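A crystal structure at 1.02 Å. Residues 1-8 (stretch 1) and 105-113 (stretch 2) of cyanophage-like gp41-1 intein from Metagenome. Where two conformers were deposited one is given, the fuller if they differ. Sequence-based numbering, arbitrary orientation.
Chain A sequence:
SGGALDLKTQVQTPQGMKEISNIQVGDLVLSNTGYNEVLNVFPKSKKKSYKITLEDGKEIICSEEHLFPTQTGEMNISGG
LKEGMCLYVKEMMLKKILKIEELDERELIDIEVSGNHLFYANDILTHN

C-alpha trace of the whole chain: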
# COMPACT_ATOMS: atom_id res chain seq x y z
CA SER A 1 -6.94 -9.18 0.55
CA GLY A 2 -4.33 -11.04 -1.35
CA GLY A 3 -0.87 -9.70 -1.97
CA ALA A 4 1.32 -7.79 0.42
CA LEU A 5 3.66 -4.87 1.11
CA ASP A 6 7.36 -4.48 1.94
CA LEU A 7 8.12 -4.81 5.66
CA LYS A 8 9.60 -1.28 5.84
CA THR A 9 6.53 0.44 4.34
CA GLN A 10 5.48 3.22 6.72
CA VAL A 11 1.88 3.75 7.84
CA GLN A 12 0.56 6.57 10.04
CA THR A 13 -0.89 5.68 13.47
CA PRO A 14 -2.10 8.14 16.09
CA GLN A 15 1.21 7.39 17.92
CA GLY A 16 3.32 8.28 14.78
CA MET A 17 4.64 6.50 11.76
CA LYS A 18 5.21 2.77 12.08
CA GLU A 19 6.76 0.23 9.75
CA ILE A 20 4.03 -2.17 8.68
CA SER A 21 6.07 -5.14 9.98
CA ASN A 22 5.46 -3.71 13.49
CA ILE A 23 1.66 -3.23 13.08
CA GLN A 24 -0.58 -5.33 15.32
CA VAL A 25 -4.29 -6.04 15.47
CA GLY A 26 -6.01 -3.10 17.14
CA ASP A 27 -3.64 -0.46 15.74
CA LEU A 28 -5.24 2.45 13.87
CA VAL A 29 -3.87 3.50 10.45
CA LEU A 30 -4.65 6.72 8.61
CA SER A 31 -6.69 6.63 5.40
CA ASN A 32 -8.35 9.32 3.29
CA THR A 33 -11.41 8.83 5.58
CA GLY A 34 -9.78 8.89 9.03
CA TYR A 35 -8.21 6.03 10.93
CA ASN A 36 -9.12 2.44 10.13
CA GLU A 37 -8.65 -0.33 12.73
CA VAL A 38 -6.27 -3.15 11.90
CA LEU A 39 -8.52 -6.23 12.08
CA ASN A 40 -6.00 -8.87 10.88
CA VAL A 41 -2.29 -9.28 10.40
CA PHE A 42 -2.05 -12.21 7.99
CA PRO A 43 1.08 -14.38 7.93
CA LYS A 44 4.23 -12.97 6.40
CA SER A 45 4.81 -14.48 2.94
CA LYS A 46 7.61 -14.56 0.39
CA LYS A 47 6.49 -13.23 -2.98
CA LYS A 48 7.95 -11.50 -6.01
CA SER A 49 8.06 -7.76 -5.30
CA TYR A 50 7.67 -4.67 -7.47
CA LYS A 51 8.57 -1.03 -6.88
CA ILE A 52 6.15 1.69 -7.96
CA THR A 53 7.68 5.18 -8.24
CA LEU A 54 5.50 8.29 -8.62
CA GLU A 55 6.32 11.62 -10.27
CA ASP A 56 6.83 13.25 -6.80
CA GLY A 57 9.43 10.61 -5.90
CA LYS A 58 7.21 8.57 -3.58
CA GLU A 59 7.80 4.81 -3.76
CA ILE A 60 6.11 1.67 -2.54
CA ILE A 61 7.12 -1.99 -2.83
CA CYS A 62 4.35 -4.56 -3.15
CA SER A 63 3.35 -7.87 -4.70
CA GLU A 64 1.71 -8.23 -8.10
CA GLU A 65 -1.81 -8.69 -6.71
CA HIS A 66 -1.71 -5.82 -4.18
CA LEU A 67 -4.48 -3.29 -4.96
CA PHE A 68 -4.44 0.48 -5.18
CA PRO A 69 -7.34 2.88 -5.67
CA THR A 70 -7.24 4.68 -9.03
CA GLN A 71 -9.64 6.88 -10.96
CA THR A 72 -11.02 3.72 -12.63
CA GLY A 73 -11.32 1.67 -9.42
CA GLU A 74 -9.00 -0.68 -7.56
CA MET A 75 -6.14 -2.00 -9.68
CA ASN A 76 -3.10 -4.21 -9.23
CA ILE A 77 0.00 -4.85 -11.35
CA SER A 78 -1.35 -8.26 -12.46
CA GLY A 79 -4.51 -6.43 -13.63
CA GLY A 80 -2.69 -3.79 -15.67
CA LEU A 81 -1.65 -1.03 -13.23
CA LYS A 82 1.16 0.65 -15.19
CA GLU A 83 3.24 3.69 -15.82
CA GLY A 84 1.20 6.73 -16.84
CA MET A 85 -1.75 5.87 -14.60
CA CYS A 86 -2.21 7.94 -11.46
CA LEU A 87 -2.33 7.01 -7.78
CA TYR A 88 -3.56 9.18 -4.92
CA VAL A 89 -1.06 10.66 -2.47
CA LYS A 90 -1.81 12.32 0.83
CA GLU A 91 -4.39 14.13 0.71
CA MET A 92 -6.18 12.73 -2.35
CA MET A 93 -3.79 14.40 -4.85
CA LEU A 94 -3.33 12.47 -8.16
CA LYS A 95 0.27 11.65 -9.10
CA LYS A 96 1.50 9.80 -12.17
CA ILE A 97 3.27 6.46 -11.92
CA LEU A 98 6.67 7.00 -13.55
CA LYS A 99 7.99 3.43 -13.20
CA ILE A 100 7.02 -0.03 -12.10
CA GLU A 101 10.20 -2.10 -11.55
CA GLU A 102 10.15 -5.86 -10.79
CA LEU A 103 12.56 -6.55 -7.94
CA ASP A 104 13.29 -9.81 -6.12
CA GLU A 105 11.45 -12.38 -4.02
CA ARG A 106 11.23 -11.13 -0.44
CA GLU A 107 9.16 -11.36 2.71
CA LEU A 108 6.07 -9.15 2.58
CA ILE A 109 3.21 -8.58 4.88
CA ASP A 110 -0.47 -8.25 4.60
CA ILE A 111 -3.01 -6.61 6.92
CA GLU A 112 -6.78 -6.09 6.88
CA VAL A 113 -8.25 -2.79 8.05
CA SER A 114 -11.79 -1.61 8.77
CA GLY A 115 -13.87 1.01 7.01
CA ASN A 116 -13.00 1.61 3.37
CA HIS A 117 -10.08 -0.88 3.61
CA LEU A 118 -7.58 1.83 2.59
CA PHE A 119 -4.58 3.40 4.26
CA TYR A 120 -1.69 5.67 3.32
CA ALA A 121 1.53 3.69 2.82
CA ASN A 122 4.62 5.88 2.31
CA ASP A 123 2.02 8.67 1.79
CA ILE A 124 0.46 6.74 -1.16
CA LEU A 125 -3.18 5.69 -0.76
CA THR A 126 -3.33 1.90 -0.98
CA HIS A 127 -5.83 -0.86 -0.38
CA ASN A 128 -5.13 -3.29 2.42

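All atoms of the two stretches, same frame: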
# COMPACT_ATOMS: atom_id res chain seq x y z
N SER A 1 -7.29 -9.11 1.97
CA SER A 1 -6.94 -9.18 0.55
C SER A 1 -5.65 -9.95 0.40
O SER A 1 -4.86 -10.00 1.36
CB SER A 1 -6.78 -7.80 -0.03
OG SER A 1 -7.86 -6.95 0.25
N GLY A 2 -5.54 -10.46 -0.81
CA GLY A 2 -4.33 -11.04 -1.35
C GLY A 2 -3.28 -10.00 -1.63
O GLY A 2 -3.52 -8.77 -1.70
N GLY A 3 -2.08 -10.50 -1.81
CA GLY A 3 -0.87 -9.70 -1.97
C GLY A 3 -0.42 -9.07 -0.67
O GLY A 3 -0.94 -9.41 0.37
N ALA A 4 0.53 -8.16 -0.75
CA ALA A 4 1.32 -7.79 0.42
C ALA A 4 2.26 -6.64 0.09
O ALA A 4 2.49 -6.30 -1.08
CB ALA A 4 2.05 -9.02 0.94
N LEU A 5 2.83 -6.07 1.14
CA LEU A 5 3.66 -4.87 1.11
C LEU A 5 5.02 -5.14 1.74
O LEU A 5 5.18 -5.95 2.66
CB LEU A 5 2.98 -3.75 1.88
CG LEU A 5 1.71 -3.21 1.23
CD1 LEU A 5 1.00 -2.22 2.13
CD2 LEU A 5 1.95 -2.60 -0.08
N ASP A 6 6.03 -4.37 1.32
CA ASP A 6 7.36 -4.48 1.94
C ASP A 6 7.27 -4.23 3.43
O ASP A 6 6.54 -3.35 3.90
CB ASP A 6 8.30 -3.49 1.28
CG ASP A 6 9.72 -3.69 1.73
OD1 ASP A 6 10.30 -4.70 1.29
OD2 ASP A 6 10.20 -2.89 2.56
N LEU A 7 8.10 -4.94 4.19
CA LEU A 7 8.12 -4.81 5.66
C LEU A 7 8.41 -3.39 6.14
O LEU A 7 7.93 -3.04 7.23
CB LEU A 7 9.21 -5.69 6.26
CG LEU A 7 8.77 -7.07 6.75
CD1 LEU A 7 8.41 -7.92 5.58
CD2 LEU A 7 9.87 -7.71 7.58
N LYS A 8 9.17 -2.61 5.40
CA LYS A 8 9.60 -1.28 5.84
C LYS A 8 8.64 -0.19 5.38
O LYS A 8 8.89 0.99 5.67
CB LYS A 8 11.01 -1.00 5.37
CG LYS A 8 12.01 -2.00 5.98
CD LYS A 8 13.44 -1.68 5.98
CE LYS A 8 13.85 -0.31 6.50
NZ LYS A 8 13.99 -0.14 7.97
N GLU A 105 12.31 -11.72 -5.01
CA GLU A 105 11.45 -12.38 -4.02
C GLU A 105 11.87 -11.91 -2.65
O GLU A 105 13.07 -11.93 -2.34
CB GLU A 105 11.62 -13.88 -4.15
CG GLU A 105 10.96 -14.42 -5.39
CD GLU A 105 10.06 -15.59 -5.11
OE1 GLU A 105 9.11 -15.43 -4.29
OE2 GLU A 105 10.31 -16.67 -5.69
N ARG A 106 10.91 -11.55 -1.82
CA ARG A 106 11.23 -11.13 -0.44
C ARG A 106 10.01 -11.36 0.44
O ARG A 106 8.89 -11.56 -0.04
CB ARG A 106 11.65 -9.68 -0.46
CG ARG A 106 10.54 -8.74 -0.83
CD ARG A 106 10.92 -7.27 -0.71
NE ARG A 106 11.96 -6.92 -1.64
CZ ARG A 106 12.59 -5.76 -1.65
NH1 ARG A 106 12.30 -4.81 -0.77
NH2 ARG A 106 13.48 -5.51 -2.59
N GLU A 107 10.26 -11.30 1.74
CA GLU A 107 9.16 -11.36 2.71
C GLU A 107 8.33 -10.08 2.61
O GLU A 107 8.87 -8.97 2.49
CB GLU A 107 9.73 -11.48 4.12
CG GLU A 107 10.50 -12.75 4.38
CD GLU A 107 9.71 -14.04 4.31
OE1 GLU A 107 8.50 -14.02 4.55
OE2 GLU A 107 10.35 -15.10 4.17
N LEU A 108 7.03 -10.25 2.66
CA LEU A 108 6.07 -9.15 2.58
C LEU A 108 4.99 -9.36 3.62
O LEU A 108 4.73 -10.51 4.06
CB LEU A 108 5.46 -9.10 1.18
CG LEU A 108 6.40 -8.91 -0.02
CD1 LEU A 108 5.58 -9.03 -1.28
CD2 LEU A 108 7.11 -7.60 0.00
N ILE A 109 4.30 -8.29 3.97
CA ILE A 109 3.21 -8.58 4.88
C ILE A 109 1.94 -7.88 4.47
O ILE A 109 1.83 -7.00 3.62
CB ILE A 109 3.69 -8.17 6.25
CG1 ILE A 109 2.80 -8.66 7.39
CG2 ILE A 109 3.83 -6.66 6.23
CD1 ILE A 109 2.47 -10.12 7.36
N ASP A 110 0.91 -8.47 5.04
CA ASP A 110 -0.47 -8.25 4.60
C ASP A 110 -1.34 -8.02 5.82
O ASP A 110 -1.34 -8.88 6.71
CB ASP A 110 -0.89 -9.51 3.87
CG ASP A 110 -2.19 -9.40 3.16
OD1 ASP A 110 -2.77 -8.31 3.05
OD2 ASP A 110 -2.63 -10.49 2.68
N ILE A 111 -2.08 -6.93 5.84
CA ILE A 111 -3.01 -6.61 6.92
C ILE A 111 -4.40 -6.36 6.35
O ILE A 111 -4.54 -6.05 5.18
CB ILE A 111 -2.52 -5.41 7.76
CG1 ILE A 111 -2.64 -4.07 7.04
CG2 ILE A 111 -1.10 -5.63 8.26
CD1 ILE A 111 -2.24 -2.87 7.88
N GLU A 112 -5.39 -6.47 7.19
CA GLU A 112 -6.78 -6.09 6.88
C GLU A 112 -7.18 -4.95 7.80
O GLU A 112 -6.94 -5.05 9.03
CB GLU A 112 -7.72 -7.26 7.13
CG GLU A 112 -9.14 -6.95 6.76
CD GLU A 112 -9.32 -6.84 5.27
OE1 GLU A 112 -8.50 -7.36 4.46
OE2 GLU A 112 -10.41 -6.23 4.92
N VAL A 113 -7.78 -3.91 7.25
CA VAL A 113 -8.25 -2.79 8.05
C VAL A 113 -9.75 -2.60 7.85
O VAL A 113 -10.33 -3.10 6.88
CB VAL A 113 -7.45 -1.49 7.80
CG1 VAL A 113 -5.94 -1.78 7.85
CG2 VAL A 113 -7.82 -0.82 6.49
O HOH W 1 -5.41 -7.50 3.09
O HOH W 2 10.12 -6.69 2.99

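The N-terminal segment lies against residues 105-113, and the residues that touch are at least 100 positions apart in sequence; the two meet in a short antiparallel pairing centred on Leu5 and Ile109. The backbones satisfy each other there: Leu5 N donates to Ile109 O and Ile109 N to Leu5 O, both at 2.8 Å and nearly straight, and the side chains of the two residues lie on the same face of the sheet. Beside this pair, Ala4 points toward the opposing strand, where its CB meets Leu108 CB at 3.4 Å, a tight apolar contact.

Charged groups bond on both sides of the backbone pair. Arg106 NH1 donates to Asp6 OD1 at 2.9 Å, a salt bridge in which the carboxylate sits at the edge of the guanidinium, near its plane, where the N-H bonds point. Although Asp6 starts away from the partner strand, its t rotamer brings the carboxylate back. The other oxygen is used locally, Lys8 N donating to Asp6 OD2 at 3.0 Å. Water 2 completes the cluster: it accepts from Leu7 N (2.9 Å) and donates to Asp6 OD1 (2.6 Å) and Glu107 O (2.6 Å), joining two groups with no direct bond across the strands. Leu7 CD1 packs 3.3 Å from Glu107 O.

At the chain start, the terminal amine, Ser1 N, forms a salt bridge with Glu112 OE1, but at 3.3 Å its hydrogen bond is weak. A shorter bond runs from Ser1 N to water 1 (2.7 Å), which also lies within hydrogen-bonding distance of Asp110 OD1 (2.8 Å) and Ile111 O (2.7 Å). The Asp110 carboxylate faces backbone carbonyls: Asp110 OD2 is 2.6 Å from Ser1 O and 3.1 Å from Gly3 O. The shorter separation suggests a protonated acid, whereas the Gly3 contact is not a hydrogen bond.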